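Local coordinates for protein FOKI restriction endonuclease (Planomicrobium okeanokoites, PDB 2FOK) that is a type IIS restriction endonuclease that recognises DNA through one part of its chain and hydrolyses it, with metal ions, through a separate cleavage domain, at residues Thr193-Gly198 against Asn217-Ser222; Asp202-Ala207 against Asn257-Ser262; Glu490-Arg495 against Glu503-Tyr508. One frame throughout, in Å; residues are numbered along the deposited sequence.

Contact 1. Residues Thr193-Gly198 against Asn217-Ser222; sequences TSLPEG and NNWEGS
Ser222 N donates to Thr193 OG1 at 3.2 Å with an N-H...O angle of 152°, and a weak bond runs the other way, from Thr193 N to Ser222 OG at 3.4 Å. The hydroxyl of Thr193 reaches the amide because chi1 (69°) sets OG1 between the backbone N and the carbonyl carbon. Next to this pair the chains come together at Gly221, whose CA makes a CH...O contact of 3.2 Å with Thr193 O; a beta carbon here would collide with that oxygen. Gly221 is the N-cap of helix 222-236. The carboxylate of Asp224 in the helix's first turn accepts from the N-H groups of both Gly221 and Leu195, so one side chain ties the two segments. The three-stranded antiparallel sheet, its order 1-3-2, and the helix leading into its hairpin are consistent with a winged-helix fold, a member of the HTH group. Farther along, Leu195 lays CD1 3.5 Å from Glu220 CA and equally close to Trp219 O, and 4.3 Å from CD1 of the Trp219 indole. Leu195 also touches Ile423 and Met426 of the cleavage domain, while Arg422 forms a cation-pi pair with Trp219. Glu220 OE1 forms salt bridges with Lys177 and Arg228.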
ATOM      1  N   THR A 193       2.117   0.332  -0.007  1.00 20.72           N
ATOM      2  CA  THR A 193       3.364   0.278   0.748  1.00 21.46           C
ATOM      3  C   THR A 193       3.423  -0.987   1.603  1.00 22.17           C
ATOM      4  O   THR A 193       2.393  -1.521   2.005  1.00 23.78           O
ATOM      5  CB  THR A 193       3.506   1.501   1.681  1.00 21.22           C
ATOM      6  OG1 THR A 193       2.541   1.401   2.727  1.00 18.51           O
ATOM      7  CG2 THR A 193       3.279   2.800   0.925  1.00 14.20           C
ATOM      8  N   SER A 194       4.629  -1.465   1.882  1.00 22.67           N
ATOM      9  CA  SER A 194       4.795  -2.668   2.693  1.00 22.82           C
ATOM     10  C   SER A 194       5.957  -2.474   3.658  1.00 22.79           C
ATOM     11  O   SER A 194       6.995  -1.921   3.288  1.00 25.56           O
ATOM     12  CB  SER A 194       5.058  -3.893   1.795  1.00 22.62           C
ATOM     13  OG  SER A 194       5.094  -5.112   2.539  1.00 16.30           O
ATOM     14  N   LEU A 195       5.778  -2.923   4.895  1.00 20.47           N
ATOM     15  CA  LEU A 195       6.815  -2.800   5.908  1.00 22.85           C
ATOM     16  C   LEU A 195       7.755  -3.996   5.885  1.00 24.09           C
ATOM     17  O   LEU A 195       7.309  -5.144   5.946  1.00 27.00           O
ATOM     18  CB  LEU A 195       6.208  -2.718   7.312  1.00 18.33           C
ATOM     19  CG  LEU A 195       5.013  -1.816   7.601  1.00 19.30           C
ATOM     20  CD1 LEU A 195       4.557  -2.049   9.041  1.00 16.96           C
ATOM     21  CD2 LEU A 195       5.395  -0.371   7.390  1.00 18.78           C
ATOM     22  N   PRO A 196       9.068  -3.746   5.771  1.00 24.77           N
ATOM     23  CA  PRO A 196      10.030  -4.855   5.760  1.00 23.02           C
ATOM     24  C   PRO A 196       9.766  -5.747   6.979  1.00 23.72           C
ATOM     25  O   PRO A 196       9.848  -5.299   8.111  1.00 23.12           O
ATOM     26  CB  PRO A 196      11.382  -4.153   5.840  1.00 23.95           C
ATOM     27  CG  PRO A 196      11.133  -2.793   5.250  1.00 23.24           C
ATOM     28  CD  PRO A 196       9.722  -2.434   5.607  1.00 23.96           C
ATOM     29  N   GLU A 197       9.425  -7.003   6.733  1.00 27.02           N
ATOM     30  CA  GLU A 197       9.119  -7.951   7.800  1.00 26.17           C
ATOM     31  C   GLU A 197      10.232  -7.999   8.839  1.00 27.10           C
ATOM     32  O   GLU A 197       9.995  -7.777  10.027  1.00 29.26           O
ATOM     33  CB  GLU A 197       8.905  -9.341   7.199  1.00 24.15           C
ATOM     34  CG  GLU A 197       8.590 -10.404   8.217  1.00 26.90           C
ATOM     35  CD  GLU A 197       8.580 -11.779   7.609  1.00 30.71           C
ATOM     36  OE1 GLU A 197       9.681 -12.331   7.370  1.00 29.84           O
ATOM     37  OE2 GLU A 197       7.471 -12.304   7.365  1.00 31.70           O
ATOM     38  N   GLY A 198      11.447  -8.301   8.392  1.00 26.45           N
ATOM     39  CA  GLY A 198      12.569  -8.356   9.306  1.00 26.65           C
ATOM     40  C   GLY A 198      12.608  -7.145  10.220  1.00 26.34           C
ATOM     41  O   GLY A 198      12.816  -7.281  11.419  1.00 26.25           O
ATOM     42  N   ASN A 217      -0.437  -6.947  14.658  1.00 22.32           N
ATOM     43  CA  ASN A 217      -1.610  -6.905  13.802  1.00 25.06           C
ATOM     44  C   ASN A 217      -2.031  -5.545  13.236  1.00 28.22           C
ATOM     45  O   ASN A 217      -2.728  -5.508  12.226  1.00 31.86           O
ATOM     46  CB  ASN A 217      -2.803  -7.508  14.542  1.00 28.36           C
ATOM     47  CG  ASN A 217      -2.525  -8.905  15.071  1.00 37.03           C
ATOM     48  OD1 ASN A 217      -2.243  -9.825  14.302  1.00 39.93           O
ATOM     49  ND2 ASN A 217      -2.600  -9.069  16.391  1.00 40.50           N
ATOM     50  N   ASN A 218      -1.634  -4.438  13.864  1.00 28.56           N
ATOM     51  CA  ASN A 218      -2.031  -3.117  13.370  1.00 30.22           C
ATOM     52  C   ASN A 218      -0.907  -2.299  12.766  1.00 29.57           C
ATOM     53  O   ASN A 218      -1.130  -1.167  12.347  1.00 31.34           O
ATOM     54  CB  ASN A 218      -2.677  -2.301  14.484  1.00 38.33           C
ATOM     55  CG  ASN A 218      -4.186  -2.273  14.383  1.00 44.12           C
ATOM     56  OD1 ASN A 218      -4.756  -1.596  13.521  1.00 46.36           O
ATOM     57  ND2 ASN A 218      -4.846  -3.014  15.269  1.00 48.85           N
ATOM     58  N   TRP A 219       0.296  -2.866  12.748  1.00 28.22           N
ATOM     59  CA  TRP A 219       1.485  -2.217  12.189  1.00 28.32           C
ATOM     60  C   TRP A 219       1.557  -2.776  10.786  1.00 27.95           C
ATOM     61  O   TRP A 219       2.005  -3.908  10.594  1.00 28.09           O
ATOM     62  CB  TRP A 219       2.738  -2.667  12.938  1.00 27.66           C
ATOM     63  CG  TRP A 219       3.566  -1.592  13.583  1.00 33.03           C
ATOM     64  CD1 TRP A 219       4.859  -1.250  13.271  1.00 33.37           C
ATOM     65  CD2 TRP A 219       3.224  -0.824  14.740  1.00 30.89           C
ATOM     66  NE1 TRP A 219       5.339  -0.330  14.170  1.00 30.25           N
ATOM     67  CE2 TRP A 219       4.359  -0.052  15.082  1.00 30.47           C
ATOM     68  CE3 TRP A 219       2.072  -0.721  15.525  1.00 29.70           C
ATOM     69  CZ2 TRP A 219       4.372   0.813  16.174  1.00 35.38           C
ATOM     70  CZ3 TRP A 219       2.083   0.136  16.608  1.00 32.73           C
ATOM     71  CH2 TRP A 219       3.228   0.894  16.925  1.00 39.57           C
ATOM     72  N   GLU A 220       1.122  -2.011   9.796  1.00 26.78           N
ATOM     73  CA  GLU A 220       1.152  -2.545   8.447  1.00 27.13           C
ATOM     74  C   GLU A 220       1.062  -1.477   7.369  1.00 24.29           C
ATOM     75  O   GLU A 220       0.576  -0.375   7.614  1.00 23.13           O
ATOM     76  CB  GLU A 220       0.014  -3.571   8.290  1.00 25.48           C
ATOM     77  CG  GLU A 220      -1.340  -2.944   8.038  1.00 24.22           C
ATOM     78  CD  GLU A 220      -2.501  -3.746   8.601  1.00 21.47           C
ATOM     79  OE1 GLU A 220      -2.434  -4.989   8.639  1.00 17.83           O
ATOM     80  OE2 GLU A 220      -3.495  -3.112   9.003  1.00 28.74           O
ATOM     81  N   GLY A 221       1.557  -1.812   6.180  1.00 23.72           N
ATOM     82  CA  GLY A 221       1.514  -0.887   5.060  1.00 23.94           C
ATOM     83  C   GLY A 221       0.250  -1.161   4.271  1.00 24.54           C
ATOM     84  O   GLY A 221      -0.434  -2.155   4.532  1.00 25.01           O
ATOM     85  N   SER A 222      -0.068  -0.305   3.308  1.00 22.49           N
ATOM     86  CA  SER A 222      -1.276  -0.502   2.519  1.00 26.03           C
ATOM     87  C   SER A 222      -1.369  -1.884   1.880  1.00 24.57           C
ATOM     88  O   SER A 222      -2.407  -2.527   1.975  1.00 27.26           O
ATOM     89  CB  SER A 222      -1.391   0.566   1.434  1.00 26.73           C
ATOM     90  OG  SER A 222      -0.511   1.639   1.682  1.00 28.21           O
TER

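Contact 2. Residues Asp202-Ala207 against Asn257-Ser262; sequences DTLANA and NKEFIS
Glu259 bends its carboxylate against the last turn of helix 197-205: OE1 lies 3.3 Å from Leu204 CG, and OE2 lies 3.6 Å from Ala205 CA. The fold in the chain is at chi2 (-65°), which lays the carboxylate along Leu204 and Ala205. Nearer the backbone, Glu259 CG packs 4.1 Å from Ala205 CB. No hydrogen bond crosses the contact. Its remaining apolar part is Leu204 CD2 against Ile261 CD1, also 4.1 Å apart, the two side chains crossing at a slant. Glu259 and Ile261 belong to strand 258-267, which pairs antiparallel with strand 240-248 in the hairpin of what is probably a winged-helix subdomain; backbone bonds from Glu259 to Phe247 and from Ile261 to Lys245 fix the strand that presents both side chains. With an alanine at the Glu259 position, Leu204 and Ala205 would probably face a gap and Lys212 would lose a long, weak ion partner. Lys212, from the following helix 209-218, also donates to Ala207 O. Phe260, whose CB points away from the helix segment, makes a cation-pi contact with Lys244.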
ATOM      1  N   ASP A 202      11.636  -6.907  14.566  1.00 27.03           N
ATOM      2  CA  ASP A 202      12.599  -6.327  15.501  1.00 26.88           C
ATOM      3  C   ASP A 202      11.876  -5.421  16.504  1.00 25.75           C
ATOM      4  O   ASP A 202      12.206  -5.382  17.687  1.00 25.72           O
ATOM      5  CB  ASP A 202      13.617  -5.495  14.725  1.00 32.17           C
ATOM      6  CG  ASP A 202      14.998  -6.091  14.750  1.00 36.99           C
ATOM      7  OD1 ASP A 202      15.500  -6.378  15.856  1.00 41.65           O
ATOM      8  OD2 ASP A 202      15.586  -6.268  13.662  1.00 39.70           O
ATOM      9  N   THR A 203      10.899  -4.674  16.005  1.00 26.78           N
ATOM     10  CA  THR A 203      10.125  -3.767  16.831  1.00 29.56           C
ATOM     11  C   THR A 203       9.215  -4.575  17.738  1.00 31.16           C
ATOM     12  O   THR A 203       8.826  -4.120  18.807  1.00 33.64           O
ATOM     13  CB  THR A 203       9.259  -2.841  15.964  1.00 26.90           C
ATOM     14  OG1 THR A 203      10.106  -2.043  15.137  1.00 31.30           O
ATOM     15  CG2 THR A 203       8.413  -1.929  16.825  1.00 25.96           C
ATOM     16  N   LEU A 204       8.882  -5.780  17.289  1.00 34.35           N
ATOM     17  CA  LEU A 204       8.011  -6.683  18.032  1.00 33.08           C
ATOM     18  C   LEU A 204       8.780  -7.418  19.123  1.00 30.71           C
ATOM     19  O   LEU A 204       8.275  -7.618  20.226  1.00 28.67           O
ATOM     20  CB  LEU A 204       7.378  -7.696  17.063  1.00 33.99           C
ATOM     21  CG  LEU A 204       6.506  -8.819  17.630  1.00 33.33           C
ATOM     22  CD1 LEU A 204       5.384  -8.237  18.491  1.00 34.03           C
ATOM     23  CD2 LEU A 204       5.934  -9.625  16.483  1.00 34.52           C
ATOM     24  N   ALA A 205      10.008  -7.814  18.809  1.00 30.24           N
ATOM     25  CA  ALA A 205      10.836  -8.538  19.760  1.00 32.78           C
ATOM     26  C   ALA A 205      11.235  -7.691  20.954  1.00 33.82           C
ATOM     27  O   ALA A 205      11.299  -8.190  22.070  1.00 32.56           O
ATOM     28  CB  ALA A 205      12.084  -9.066  19.065  1.00 35.82           C
ATOM     29  N   ASN A 206      11.509  -6.410  20.727  1.00 37.66           N
ATOM     30  CA  ASN A 206      11.922  -5.534  21.815  1.00 39.54           C
ATOM     31  C   ASN A 206      10.793  -4.690  22.395  1.00 40.43           C
ATOM     32  O   ASN A 206      11.040  -3.708  23.098  1.00 41.21           O
ATOM     33  CB  ASN A 206      13.072  -4.640  21.345  1.00 40.61           C
ATOM     34  CG  ASN A 206      12.596  -3.335  20.741  1.00 45.20           C
ATOM     35  OD1 ASN A 206      13.365  -2.379  20.641  1.00 51.70           O
ATOM     36  ND2 ASN A 206      11.331  -3.284  20.331  1.00 47.09           N
ATOM     37  N   ALA A 207       9.558  -5.082  22.102  1.00 39.73           N
ATOM     38  CA  ALA A 207       8.384  -4.371  22.593  1.00 40.70           C
ATOM     39  C   ALA A 207       7.841  -4.997  23.878  1.00 42.65           C
ATOM     40  O   ALA A 207       8.134  -6.148  24.191  1.00 44.08           O
ATOM     41  CB  ALA A 207       7.298  -4.365  21.525  1.00 40.08           C
ATOM     42  N   ASN A 257      14.823 -14.208  22.095  1.00 44.72           N
ATOM     43  CA  ASN A 257      13.341 -14.117  22.105  1.00 43.00           C
ATOM     44  C   ASN A 257      12.717 -14.906  20.971  1.00 42.59           C
ATOM     45  O   ASN A 257      13.395 -15.346  20.037  1.00 41.11           O
ATOM     46  CB  ASN A 257      12.903 -12.659  21.999  1.00 45.07           C
ATOM     47  CG  ASN A 257      12.682 -12.025  23.351  1.00 48.17           C
ATOM     48  OD1 ASN A 257      13.558 -12.065  24.221  1.00 44.82           O
ATOM     49  ND2 ASN A 257      11.504 -11.436  23.543  1.00 48.00           N
ATOM     50  N   LYS A 258      11.409 -15.084  21.063  1.00 42.60           N
ATOM     51  CA  LYS A 258      10.668 -15.806  20.045  1.00 43.13           C
ATOM     52  C   LYS A 258       9.457 -14.967  19.711  1.00 40.77           C
ATOM     53  O   LYS A 258       8.885 -14.316  20.589  1.00 40.27           O
ATOM     54  CB  LYS A 258      10.241 -17.179  20.566  1.00 46.41           C
ATOM     55  CG  LYS A 258      10.779 -18.338  19.743  1.00 49.61           C
ATOM     56  CD  LYS A 258       9.789 -18.749  18.660  1.00 51.62           C
ATOM     57  CE  LYS A 258       9.877 -20.246  18.371  1.00 55.52           C
ATOM     58  NZ  LYS A 258      11.155 -20.632  17.707  1.00 49.14           N
ATOM     59  N   GLU A 259       9.073 -14.965  18.441  1.00 39.14           N
ATOM     60  CA  GLU A 259       7.927 -14.183  18.008  1.00 38.04           C
ATOM     61  C   GLU A 259       7.159 -14.935  16.934  1.00 35.89           C
ATOM     62  O   GLU A 259       7.681 -15.863  16.321  1.00 36.12           O
ATOM     63  CB  GLU A 259       8.388 -12.818  17.473  1.00 36.02           C
ATOM     64  CG  GLU A 259       9.239 -12.012  18.458  1.00 37.12           C
ATOM     65  CD  GLU A 259       8.462 -11.591  19.705  1.00 37.89           C
ATOM     66  OE1 GLU A 259       7.234 -11.383  19.602  1.00 38.28           O
ATOM     67  OE2 GLU A 259       9.078 -11.467  20.787  1.00 33.44           O
ATOM     68  N   PHE A 260       5.910 -14.530  16.724  1.00 36.75           N
ATOM     69  CA  PHE A 260       5.045 -15.146  15.725  1.00 34.23           C
ATOM     70  C   PHE A 260       4.150 -14.101  15.081  1.00 34.66           C
ATOM     71  O   PHE A 260       3.840 -13.078  15.692  1.00 32.17           O
ATOM     72  CB  PHE A 260       4.174 -16.226  16.368  1.00 32.63           C
ATOM     73  CG  PHE A 260       3.068 -15.682  17.235  1.00 33.18           C
ATOM     74  CD1 PHE A 260       3.317 -15.314  18.554  1.00 29.67           C
ATOM     75  CD2 PHE A 260       1.775 -15.543  16.733  1.00 26.49           C
ATOM     76  CE1 PHE A 260       2.281 -14.813  19.367  1.00 34.51           C
ATOM     77  CE2 PHE A 260       0.741 -15.045  17.530  1.00 28.26           C
ATOM     78  CZ  PHE A 260       0.991 -14.680  18.847  1.00 30.10           C
ATOM     79  N   ILE A 261       3.755 -14.367  13.837  1.00 37.82           N
ATOM     80  CA  ILE A 261       2.862 -13.490  13.084  1.00 36.74           C
ATOM     81  C   ILE A 261       1.631 -14.337  12.745  1.00 38.35           C
ATOM     82  O   ILE A 261       1.744 -15.358  12.062  1.00 37.39           O
ATOM     83  CB  ILE A 261       3.517 -12.997  11.772  1.00 36.21           C
ATOM     84  CG1 ILE A 261       4.635 -11.994  12.080  1.00 32.90           C
ATOM     85  CG2 ILE A 261       2.472 -12.365  10.875  1.00 36.66           C
ATOM     86  CD1 ILE A 261       4.220 -10.861  12.984  1.00 30.76           C
ATOM     87  N   SER A 262       0.463 -13.921  13.226  1.00 34.94           N
ATOM     88  CA  SER A 262      -0.761 -14.675  12.979  1.00 31.31           C
ATOM     89  C   SER A 262      -1.345 -14.487  11.580  1.00 31.85           C
ATOM     90  O   SER A 262      -2.100 -15.332  11.098  1.00 32.07           O
ATOM     91  CB  SER A 262      -1.803 -14.305  14.024  1.00 30.96           C
ATOM     92  OG  SER A 262      -1.196 -13.630  15.107  1.00 34.44           O
TER

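Contact 3. Residues Glu490-Arg495 against Glu503-Tyr508; sequences EENQTR and EWWKVY
In the PD-(D/E)XK cleavage domain, helix 479-494 is the helix of a beta-alpha-beta crossover between parallel strands 463-469 and 515-521, and here its last turn, with Glu491 and Asn492, and Arg495 just beyond it, packs on the 3-10 segment 504-507 of the returning loop. Trp504 NE1 donates to Glu491 OE1 at 3.0 Å, a nearly straight bond (169°) that lies in the indole plane and meets the oxygen almost along its C-O axis. Asn500 ND2 also binds this oxygen, while OE2 bridges to Arg447, so both carboxylate oxygens are engaged. Trp505 is sandwiched. Over one face Arg495 CG makes a CH-pi contact, 3.5 Å from the centroid of the five-membered ring and 10° off its normal, and Glu491 O sits over the same face, 3.6 Å from CE3; the opposite face carries Glu503 CA. Beyond CG the arginine runs extended, and its NH2 donates a hydrogen bond to Asn492 OD1 (2.9 Å), arriving from above the carbonyl plane rather than on a lone pair. Asn492 holds its CG anti to the backbone N (chi1 -170°), which carries the amide toward the 3-10 segment. There OD1 meets both Trp505 CB, at 3.1 Å, and the Tyr508 ring, whose CD2 lies 3.5 Å from OD1.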
ATOM      1  N   GLU A 490      23.097  13.177  23.148  1.00 22.33           N
ATOM      2  CA  GLU A 490      23.651  13.278  24.507  1.00 23.23           C
ATOM      3  C   GLU A 490      23.525  11.997  25.312  1.00 23.21           C
ATOM      4  O   GLU A 490      24.359  11.699  26.174  1.00 23.27           O
ATOM      5  CB  GLU A 490      22.973  14.435  25.274  1.00 22.82           C
ATOM      6  CG  GLU A 490      23.135  15.801  24.603  1.00 21.78           C
ATOM      7  CD  GLU A 490      22.683  16.963  25.482  1.00 27.83           C
ATOM      8  OE1 GLU A 490      21.732  16.781  26.269  1.00 32.37           O
ATOM      9  OE2 GLU A 490      23.272  18.063  25.384  1.00 23.98           O
ATOM     10  N   GLU A 491      22.469  11.244  25.036  1.00 28.65           N
ATOM     11  CA  GLU A 491      22.222   9.981  25.711  1.00 23.06           C
ATOM     12  C   GLU A 491      23.258   8.946  25.261  1.00 25.58           C
ATOM     13  O   GLU A 491      23.544   7.986  25.978  1.00 21.68           O
ATOM     14  CB  GLU A 491      20.821   9.491  25.375  1.00 26.12           C
ATOM     15  CG  GLU A 491      19.745   9.963  26.325  1.00 20.99           C
ATOM     16  CD  GLU A 491      18.401   9.419  25.933  1.00 27.03           C
ATOM     17  OE1 GLU A 491      18.361   8.612  24.972  1.00 26.35           O
ATOM     18  OE2 GLU A 491      17.389   9.788  26.571  1.00 26.31           O
ATOM     19  N   ASN A 492      23.797   9.160  24.060  1.00 25.97           N
ATOM     20  CA  ASN A 492      24.821   8.308  23.455  1.00 22.95           C
ATOM     21  C   ASN A 492      26.177   8.784  23.968  1.00 22.12           C
ATOM     22  O   ASN A 492      27.209   8.147  23.749  1.00 23.78           O
ATOM     23  CB  ASN A 492      24.794   8.442  21.928  1.00 22.21           C
ATOM     24  CG  ASN A 492      25.661   7.408  21.236  1.00 22.75           C
ATOM     25  OD1 ASN A 492      25.540   6.213  21.489  1.00 24.29           O
ATOM     26  ND2 ASN A 492      26.544   7.866  20.359  1.00 21.86           N
ATOM     27  N   GLN A 493      26.171   9.937  24.618  1.00 18.08           N
ATOM     28  CA  GLN A 493      27.388  10.473  25.188  1.00 21.50           C
ATOM     29  C   GLN A 493      27.387  10.068  26.657  1.00 22.46           C
ATOM     30  O   GLN A 493      28.326   9.435  27.119  1.00 25.04           O
ATOM     31  CB  GLN A 493      27.431  11.995  25.073  1.00 15.14           C
ATOM     32  CG  GLN A 493      27.963  12.506  23.738  1.00 17.17           C
ATOM     33  CD  GLN A 493      27.721  13.982  23.560  1.00 13.99           C
ATOM     34  OE1 GLN A 493      27.079  14.619  24.398  1.00 18.88           O
ATOM     35  NE2 GLN A 493      28.227  14.542  22.471  1.00 11.09           N
ATOM     36  N   THR A 494      26.315  10.413  27.374  1.00 23.21           N
ATOM     37  CA  THR A 494      26.215  10.095  28.799  1.00 23.94           C
ATOM     38  C   THR A 494      26.024   8.612  29.052  1.00 26.23           C
ATOM     39  O   THR A 494      26.671   8.046  29.930  1.00 29.22           O
ATOM     40  CB  THR A 494      25.062  10.873  29.476  1.00 26.32           C
ATOM     41  OG1 THR A 494      23.797  10.318  29.084  1.00 25.21           O
ATOM     42  CG2 THR A 494      25.117  12.348  29.076  1.00 28.13           C
ATOM     43  N   ARG A 495      25.131   7.994  28.283  1.00 25.31           N
ATOM     44  CA  ARG A 495      24.842   6.564  28.394  1.00 25.62           C
ATOM     45  C   ARG A 495      24.494   6.066  29.801  1.00 25.16           C
ATOM     46  O   ARG A 495      25.090   5.118  30.303  1.00 28.17           O
ATOM     47  CB  ARG A 495      26.015   5.766  27.817  1.00 19.68           C
ATOM     48  CG  ARG A 495      26.129   5.921  26.308  1.00 21.74           C
ATOM     49  CD  ARG A 495      27.328   5.199  25.705  1.00 20.41           C
ATOM     50  NE  ARG A 495      27.341   5.386  24.257  1.00 21.21           N
ATOM     51  CZ  ARG A 495      28.079   4.684  23.406  1.00 21.09           C
ATOM     52  NH1 ARG A 495      28.880   3.731  23.849  1.00 27.79           N
ATOM     53  NH2 ARG A 495      28.013   4.935  22.107  1.00 20.46           N
ATOM     54  N   GLU A 503      18.802   1.461  27.009  1.00 26.45           N
ATOM     55  CA  GLU A 503      20.176   1.521  26.510  1.00 27.17           C
ATOM     56  C   GLU A 503      20.297   1.300  25.001  1.00 27.54           C
ATOM     57  O   GLU A 503      21.083   0.467  24.551  1.00 29.53           O
ATOM     58  CB  GLU A 503      21.035   0.480  27.245  1.00 22.13           C
ATOM     59  CG  GLU A 503      21.100   0.692  28.758  1.00 27.14           C
ATOM     60  CD  GLU A 503      21.519  -0.561  29.521  1.00 31.09           C
ATOM     61  OE1 GLU A 503      20.749  -1.541  29.529  1.00 32.28           O
ATOM     62  OE2 GLU A 503      22.619  -0.567  30.116  1.00 33.60           O
ATOM     63  N   TRP A 504      19.536   2.048  24.214  1.00 27.75           N
ATOM     64  CA  TRP A 504      19.585   1.884  22.763  1.00 27.25           C
ATOM     65  C   TRP A 504      20.988   2.021  22.164  1.00 29.31           C
ATOM     66  O   TRP A 504      21.320   1.338  21.186  1.00 31.01           O
ATOM     67  CB  TRP A 504      18.620   2.871  22.076  1.00 21.79           C
ATOM     68  CG  TRP A 504      18.971   4.329  22.235  1.00 18.89           C
ATOM     69  CD1 TRP A 504      18.506   5.185  23.192  1.00 15.45           C
ATOM     70  CD2 TRP A 504      19.846   5.103  21.397  1.00 14.32           C
ATOM     71  NE1 TRP A 504      19.034   6.445  23.002  1.00 16.09           N
ATOM     72  CE2 TRP A 504      19.859   6.420  21.908  1.00 15.93           C
ATOM     73  CE3 TRP A 504      20.620   4.810  20.263  1.00 14.82           C
ATOM     74  CZ2 TRP A 504      20.618   7.447  21.322  1.00 17.17           C
ATOM     75  CZ3 TRP A 504      21.372   5.834  19.677  1.00  3.72           C
ATOM     76  CH2 TRP A 504      21.362   7.133  20.211  1.00 15.07           C
ATOM     77  N   TRP A 505      21.812   2.883  22.755  1.00 30.30           N
ATOM     78  CA  TRP A 505      23.169   3.127  22.261  1.00 27.16           C
ATOM     79  C   TRP A 505      24.025   1.871  22.098  1.00 29.48           C
ATOM     80  O   TRP A 505      25.060   1.911  21.430  1.00 26.96           O
ATOM     81  CB  TRP A 505      23.896   4.124  23.172  1.00 22.39           C
ATOM     82  CG  TRP A 505      23.838   3.762  24.624  1.00 21.22           C
ATOM     83  CD1 TRP A 505      24.705   2.961  25.296  1.00 20.30           C
ATOM     84  CD2 TRP A 505      22.840   4.159  25.576  1.00 22.64           C
ATOM     85  NE1 TRP A 505      24.318   2.825  26.605  1.00 22.62           N
ATOM     86  CE2 TRP A 505      23.174   3.550  26.806  1.00 23.46           C
ATOM     87  CE3 TRP A 505      21.695   4.966  25.509  1.00 26.05           C
ATOM     88  CZ2 TRP A 505      22.407   3.722  27.965  1.00 20.64           C
ATOM     89  CZ3 TRP A 505      20.932   5.137  26.663  1.00 19.35           C
ATOM     90  CH2 TRP A 505      21.292   4.518  27.872  1.00 21.35           C
ATOM     91  N   LYS A 506      23.593   0.763  22.699  1.00 29.87           N
ATOM     92  CA  LYS A 506      24.336  -0.496  22.613  1.00 31.19           C
ATOM     93  C   LYS A 506      24.411  -1.012  21.178  1.00 30.99           C
ATOM     94  O   LYS A 506      25.232  -1.865  20.840  1.00 30.29           O
ATOM     95  CB  LYS A 506      23.690  -1.552  23.512  1.00 30.27           C
ATOM     96  CG  LYS A 506      23.812  -1.238  24.996  1.00 31.60           C
ATOM     97  CD  LYS A 506      23.515  -2.457  25.845  1.00 29.37           C
ATOM     98  CE  LYS A 506      24.738  -2.860  26.653  1.00 33.83           C
ATOM     99  NZ  LYS A 506      25.340  -1.700  27.377  1.00 36.76           N
ATOM    100  N   VAL A 507      23.538  -0.493  20.334  1.00 30.83           N
ATOM    101  CA  VAL A 507      23.518  -0.886  18.945  1.00 29.60           C
ATOM    102  C   VAL A 507      24.915  -0.685  18.350  1.00 28.96           C
ATOM    103  O   VAL A 507      25.377  -1.476  17.534  1.00 30.85           O
ATOM    104  CB  VAL A 507      22.478  -0.034  18.177  1.00 30.76           C
ATOM    105  CG1 VAL A 507      22.973   1.409  18.061  1.00 30.49           C
ATOM    106  CG2 VAL A 507      22.208  -0.637  16.814  1.00 31.77           C
ATOM    107  N   TYR A 508      25.596   0.362  18.797  1.00 28.55           N
ATOM    108  CA  TYR A 508      26.928   0.694  18.290  1.00 29.72           C
ATOM    109  C   TYR A 508      28.078  -0.145  18.846  1.00 30.93           C
ATOM    110  O   TYR A 508      28.018  -0.629  19.974  1.00 32.28           O
ATOM    111  CB  TYR A 508      27.250   2.168  18.573  1.00 24.51           C
ATOM    112  CG  TYR A 508      26.319   3.184  17.947  1.00 23.92           C
ATOM    113  CD1 TYR A 508      26.239   3.339  16.559  1.00 14.61           C
ATOM    114  CD2 TYR A 508      25.569   4.048  18.752  1.00 24.28           C
ATOM    115  CE1 TYR A 508      25.445   4.335  15.992  1.00 17.85           C
ATOM    116  CE2 TYR A 508      24.768   5.049  18.192  1.00 23.54           C
ATOM    117  CZ  TYR A 508      24.714   5.190  16.817  1.00 16.62           C
ATOM    118  OH  TYR A 508      23.953   6.205  16.279  1.00 22.78           O
TER

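In the fold
Contacts 1 and 2 both belong to recognition subdomain 2 and both use helix 197-205, one at its start and the other at its end. Their centres are 13 Å apart and their segments alternate along the chain, so the two chain loops overlap in sequence; Asn217 of contact 1 packs on Ser262 of contact 2. Contact 3 follows in series, within the cleavage domain, its centre 28 Å from that of contact 1 and 23 Å from that of contact 2. Contacts 2 and 3 do not touch, with nearest atoms about 8 Å apart, yet Lys448 meets both: it donates to Asn206 and packs against Trp504. With helix 421-436 lying on contact 1, this is consistent with a cleavage domain docked against the recognition part.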